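Local coordinates for diaminobutyrate-pyruvate transaminase and L-2,4-diaminobutyrate decarboxylase (PDB 2QMA), which probably uses pyridoxal 5'-phosphate to decarboxylate L-2,4-diaminobutyrate in this C-terminal domain, the full-length protein also carrying an aminotransferase-family domain, at residues F327-T330 and I331-A335; T109-M113 and P114-A118. All coordinates share one frame; numbering follows the deposited sequence.

Interaction 1 of 2, residues F327-T330 and I331-A335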
loop_
_atom_site.group_PDB
_atom_site.type_symbol
_atom_site.label_atom_id
_atom_site.label_comp_id
_atom_site.label_asym_id
_atom_site.label_seq_id
_atom_site.Cartn_x
_atom_site.Cartn_y
_atom_site.Cartn_z
ATOM N N PHE A 327 13.301 -6.676 -9.001
ATOM C CA PHE A 327 12.459 -7.790 -9.513
ATOM C C PHE A 327 11.437 -7.348 -10.587
ATOM O O PHE A 327 10.667 -8.170 -11.111
ATOM C CB PHE A 327 11.673 -8.450 -8.394
ATOM C CG PHE A 327 12.496 -9.286 -7.413
ATOM C CD1 PHE A 327 12.532 -10.687 -7.509
ATOM C CD2 PHE A 327 13.131 -8.673 -6.321
ATOM C CE1 PHE A 327 13.230 -11.465 -6.554
ATOM C CE2 PHE A 327 13.828 -9.419 -5.392
ATOM C CZ PHE A 327 13.868 -10.826 -5.493
ATOM N N TYR A 328 11.426 -6.052 -10.893
ATOM C CA TYR A 328 10.591 -5.474 -11.971
ATOM C C TYR A 328 9.069 -5.541 -11.810
ATOM O O TYR A 328 8.329 -5.350 -12.782
ATOM C CB TYR A 328 10.958 -6.144 -13.293
ATOM C CG TYR A 328 12.438 -6.110 -13.577
ATOM C CD1 TYR A 328 13.089 -4.897 -13.845
ATOM C CD2 TYR A 328 13.170 -7.298 -13.680
ATOM C CE1 TYR A 328 14.453 -4.856 -14.161
ATOM C CE2 TYR A 328 14.564 -7.268 -14.017
ATOM C CZ TYR A 328 15.181 -6.032 -14.235
ATOM O OH TYR A 328 16.518 -5.979 -14.540
ATOM N N GLN A 329 8.600 -5.813 -10.591
ATOM C CA GLN A 329 7.171 -5.824 -10.328
ATOM C C GLN A 329 6.630 -4.385 -10.270
ATOM O O GLN A 329 7.356 -3.471 -9.881
ATOM C CB GLN A 329 6.870 -6.593 -9.010
ATOM C CG GLN A 329 7.487 -8.017 -9.030
ATOM C CD GLN A 329 7.072 -8.823 -10.277
ATOM O OE1 GLN A 329 5.944 -9.309 -10.363
ATOM N NE2 GLN A 329 7.976 -8.936 -11.251
ATOM N N THR A 330 5.355 -4.195 -10.610
ATOM C CA THR A 330 4.721 -2.896 -10.434
ATOM C C THR A 330 4.588 -2.495 -8.933
ATOM O O THR A 330 4.371 -3.346 -8.039
ATOM C CB THR A 330 3.324 -2.847 -11.077
ATOM O OG1 THR A 330 2.577 -3.965 -10.628
ATOM C CG2 THR A 330 3.377 -2.878 -12.646
ATOM N N ILE A 331 4.721 -1.203 -8.658
ATOM C CA ILE A 331 4.417 -0.703 -7.299
ATOM C C ILE A 331 2.955 -0.975 -6.932
ATOM O O ILE A 331 2.105 -0.776 -7.781
ATOM C CB ILE A 331 4.724 0.807 -7.201
ATOM C CG1 ILE A 331 6.216 1.061 -7.477
ATOM C CG2 ILE A 331 4.263 1.397 -5.839
ATOM C CD1 ILE A 331 6.440 2.420 -8.155
ATOM N N SER A 332 2.609 -1.456 -5.718
ATOM C CA SER A 332 3.495 -1.931 -4.638
ATOM C C SER A 332 3.728 -3.423 -4.727
ATOM O O SER A 332 2.861 -4.196 -5.194
ATOM C CB SER A 332 2.817 -1.674 -3.285
ATOM O OG SER A 332 1.423 -2.034 -3.381
ATOM N N CYS A 333 4.893 -3.860 -4.260
ATOM C CA CYS A 333 5.151 -5.292 -4.201
ATOM C C CYS A 333 6.402 -5.401 -3.343
ATOM O O CYS A 333 7.509 -5.212 -3.846
ATOM C CB CYS A 333 5.362 -5.868 -5.601
ATOM S SG CYS A 333 5.235 -7.675 -5.712
ATOM N N GLY A 334 6.222 -5.652 -2.053
ATOM C CA GLY A 334 7.385 -5.897 -1.169
ATOM C C GLY A 334 7.006 -6.934 -0.126
ATOM O O GLY A 334 5.845 -7.286 -0.005
ATOM N N ALA A 335 7.965 -7.441 0.632
ATOM C CA ALA A 335 7.607 -8.377 1.743
ATOM C C ALA A 335 8.617 -8.196 2.842
ATOM O O ALA A 335 9.708 -7.686 2.614
ATOM C CB ALA A 335 7.651 -9.802 1.284
#
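The flat amide of Gln-329 offers its edges to polar partners, while the carbons behind it, not its faces, meet Cys-333. At one edge, NE2 donates to Phe-327 O at 2.8 Å in a nearly straight bond, the acceptor lying only 7° out of the amide plane. At the other end OE1 is bonded to Thr-383 OG1, so the amide is gripped from both ends and its rotation is fixed. A bend at chi2 (-53°) folds the chain back toward Phe-327, which turns the polar end away from the cysteine. What Cys-333 touches is therefore aliphatic: its CB lies 3.8 Å from Gln-329 CB, and its SG packs alongside the same stem, 4.0 Å from Gln-329 CG. The thiol gets there because SG stands opposite the backbone N (chi1 -164°).

Between these residues the chain turns sharply through a cis peptide joining Ile-331 to Ser-332. The turn brings Thr-330 O within 3.6 Å of Cys-333 CB and sets two acceptors, Thr-330 O and Ser-332 O, 3.3 Å apart. Glu-119 holds Thr-330 OG1, and Asn-126 and Arg-374 of the second subunit take the backbone N and O of Ile-331. This is the loop between strands 318-322 and 334-338 of the mixed sheet, just past Lys-325, the predicted pyridoxal phosphate attachment site, unmodified here. Lys-379 NZ, probably charged, bonds to both crowded oxygens and would help to offset their dipoles, leaving the apolar glutamine–cysteine contact to close the inside of the turn.

Interaction 2 of 2, residues T109-M113 and P114-A118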
loop_
_atom_site.group_PDB
_atom_site.type_symbol
_atom_site.label_atom_id
_atom_site.label_comp_id
_atom_site.label_asym_id
_atom_site.label_seq_id
_atom_site.Cartn_x
_atom_site.Cartn_y
_atom_site.Cartn_z
ATOM N N THR A 109 11.428 1.082 -11.419
ATOM C CA THR A 109 11.637 -0.033 -12.321
ATOM C C THR A 109 10.697 -0.051 -13.532
ATOM O O THR A 109 9.482 0.261 -13.412
ATOM C CB THR A 109 11.605 -1.387 -11.490
ATOM O OG1 THR A 109 12.409 -2.380 -12.122
ATOM C CG2 THR A 109 10.191 -1.905 -11.237
ATOM N N PRO A 110 11.246 -0.383 -14.711
ATOM C CA PRO A 110 10.341 -0.633 -15.834
ATOM C C PRO A 110 9.620 -1.980 -15.552
ATOM O O PRO A 110 10.270 -2.988 -15.213
ATOM C CB PRO A 110 11.283 -0.685 -17.053
ATOM C CG PRO A 110 12.625 -1.173 -16.490
ATOM C CD PRO A 110 12.670 -0.578 -15.071
ATOM N N PRO A 111 8.280 -1.971 -15.603
ATOM C CA PRO A 111 7.462 -3.123 -15.176
ATOM C C PRO A 111 7.522 -4.342 -16.108
ATOM O O PRO A 111 7.427 -4.220 -17.321
ATOM C CB PRO A 111 6.036 -2.552 -15.107
ATOM C CG PRO A 111 6.058 -1.408 -16.056
ATOM C CD PRO A 111 7.457 -0.828 -16.030
ATOM N N LEU A 112 7.706 -5.504 -15.496
ATOM C CA LEU A 112 7.692 -6.751 -16.183
ATOM C C LEU A 112 6.284 -7.042 -16.665
ATOM O O LEU A 112 5.306 -6.843 -15.960
ATOM C CB LEU A 112 8.154 -7.876 -15.257
ATOM C CG LEU A 112 9.559 -8.501 -15.443
ATOM C CD1 LEU A 112 9.603 -9.842 -14.717
ATOM C CD2 LEU A 112 10.055 -8.628 -16.901
HETATM N N MSE A 113 6.196 -7.568 -17.860
HETATM C CA MSE A 113 4.902 -7.895 -18.451
HETATM C C MSE A 113 4.009 -8.759 -17.560
HETATM O O MSE A 113 2.810 -8.487 -17.456
HETATM C CB MSE A 113 5.094 -8.562 -19.811
HETATM C CG MSE A 113 3.835 -8.519 -20.666
HETATM SE SE MSE A 113 3.530 -6.718 -21.277
HETATM C CE MSE A 113 4.961 -6.657 -22.638
ATOM N N PRO A 114 4.564 -9.825 -16.951
ATOM C CA PRO A 114 3.769 -10.636 -16.034
ATOM C C PRO A 114 3.195 -9.892 -14.829
ATOM O O PRO A 114 2.093 -10.225 -14.398
ATOM C CB PRO A 114 4.746 -11.738 -15.577
ATOM C CG PRO A 114 6.075 -11.295 -15.976
ATOM C CD PRO A 114 5.899 -10.433 -17.175
ATOM N N ALA A 115 3.934 -8.913 -14.308
ATOM C CA ALA A 115 3.377 -8.016 -13.272
ATOM C C ALA A 115 2.236 -7.141 -13.820
ATOM O O ALA A 115 1.216 -6.999 -13.163
ATOM C CB ALA A 115 4.444 -7.192 -12.655
ATOM N N VAL A 116 2.387 -6.591 -15.027
ATOM C CA VAL A 116 1.311 -5.786 -15.626
ATOM C C VAL A 116 0.030 -6.632 -15.884
ATOM O O VAL A 116 -1.075 -6.198 -15.569
ATOM C CB VAL A 116 1.816 -5.012 -16.866
ATOM C CG1 VAL A 116 0.680 -4.167 -17.534
ATOM C CG2 VAL A 116 2.964 -4.118 -16.487
ATOM N N ALA A 117 0.176 -7.836 -16.430
ATOM C CA ALA A 117 -0.976 -8.733 -16.644
ATOM C C ALA A 117 -1.594 -9.031 -15.285
ATOM O O ALA A 117 -2.808 -8.975 -15.148
ATOM C CB ALA A 117 -0.553 -10.036 -17.319
ATOM N N ALA A 118 -0.763 -9.354 -14.286
ATOM C CA ALA A 118 -1.259 -9.656 -12.930
ATOM C C ALA A 118 -2.132 -8.513 -12.372
ATOM O O ALA A 118 -3.166 -8.766 -11.743
ATOM C CB ALA A 118 -0.086 -9.989 -11.967
#
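Pro-111 and Val-116 meet where the loop runs into the helix, Pro-111 CB resting 3.7 Å from Val-116 CG2. CG1 of the valine stands anti to the backbone N (chi1 179°), which leaves CG2 beside that N and turns it back over the start of the helix, 3.6 Å from Leu-112 O.

The tightest packing is around Pro-114. Its CD is 3.3 Å from Met-113 CB, closer than usual for two carbons, a squeeze between neighbours imposed by the proline ring closing on its own nitrogen. Leu-112 lies more loosely against that ring: its CB is 3.9 Å from Pro-114 CD, and CD1 comes up to Pro-114 CG at about the same spacing. Even this looser flank is buried, since Thr-383 and Asn-386 of helix 377-386 also press on Pro-114. Met-113, present as selenomethionine, touches Pro-114 through CB and packs on Leu-80 of the second subunit, while Val-116 reaches Met-38 there. The outer side of this turn is thus packed against the second subunit, and the touching residues are buried throughout.

Along the backbone, Val-116 N donates to Leu-112 O at 3.1 Å and Ala-117 N to Met-113 O at 2.9 Å, the latter at 170°. With Leu-112 at the N-cap and Pro-114 two residues further on, where a helix's first turn can readily take a residue without an N-H, this is a typical proline-containing helix N-terminus, here that of helix 113-125 at the dimer interface.

Both contacts are buried local turns, their centres about 9 Å apart, and they brace one another: Tyr-328 O and Leu-112 N, 2.8 Å apart, form a probable hydrogen bond, and Gln-329 OE1 packs on Ala-115 CB at 3.5 Å. Interaction 1 sits nearer the middle of the chain, leading into strand 334-338 just after Lys-325, the predicted cofactor lysine; interaction 2 starts a helix further out. Their chemistry follows that placing. The 327-335 bend is secured largely by polar groups from elsewhere, whereas across 109-118 the contact itself is apolar packing plus helical backbone bonds, though Thr-109 and Met-113 also have polar partners elsewhere. Helix 377-386 and the second subunit touch both.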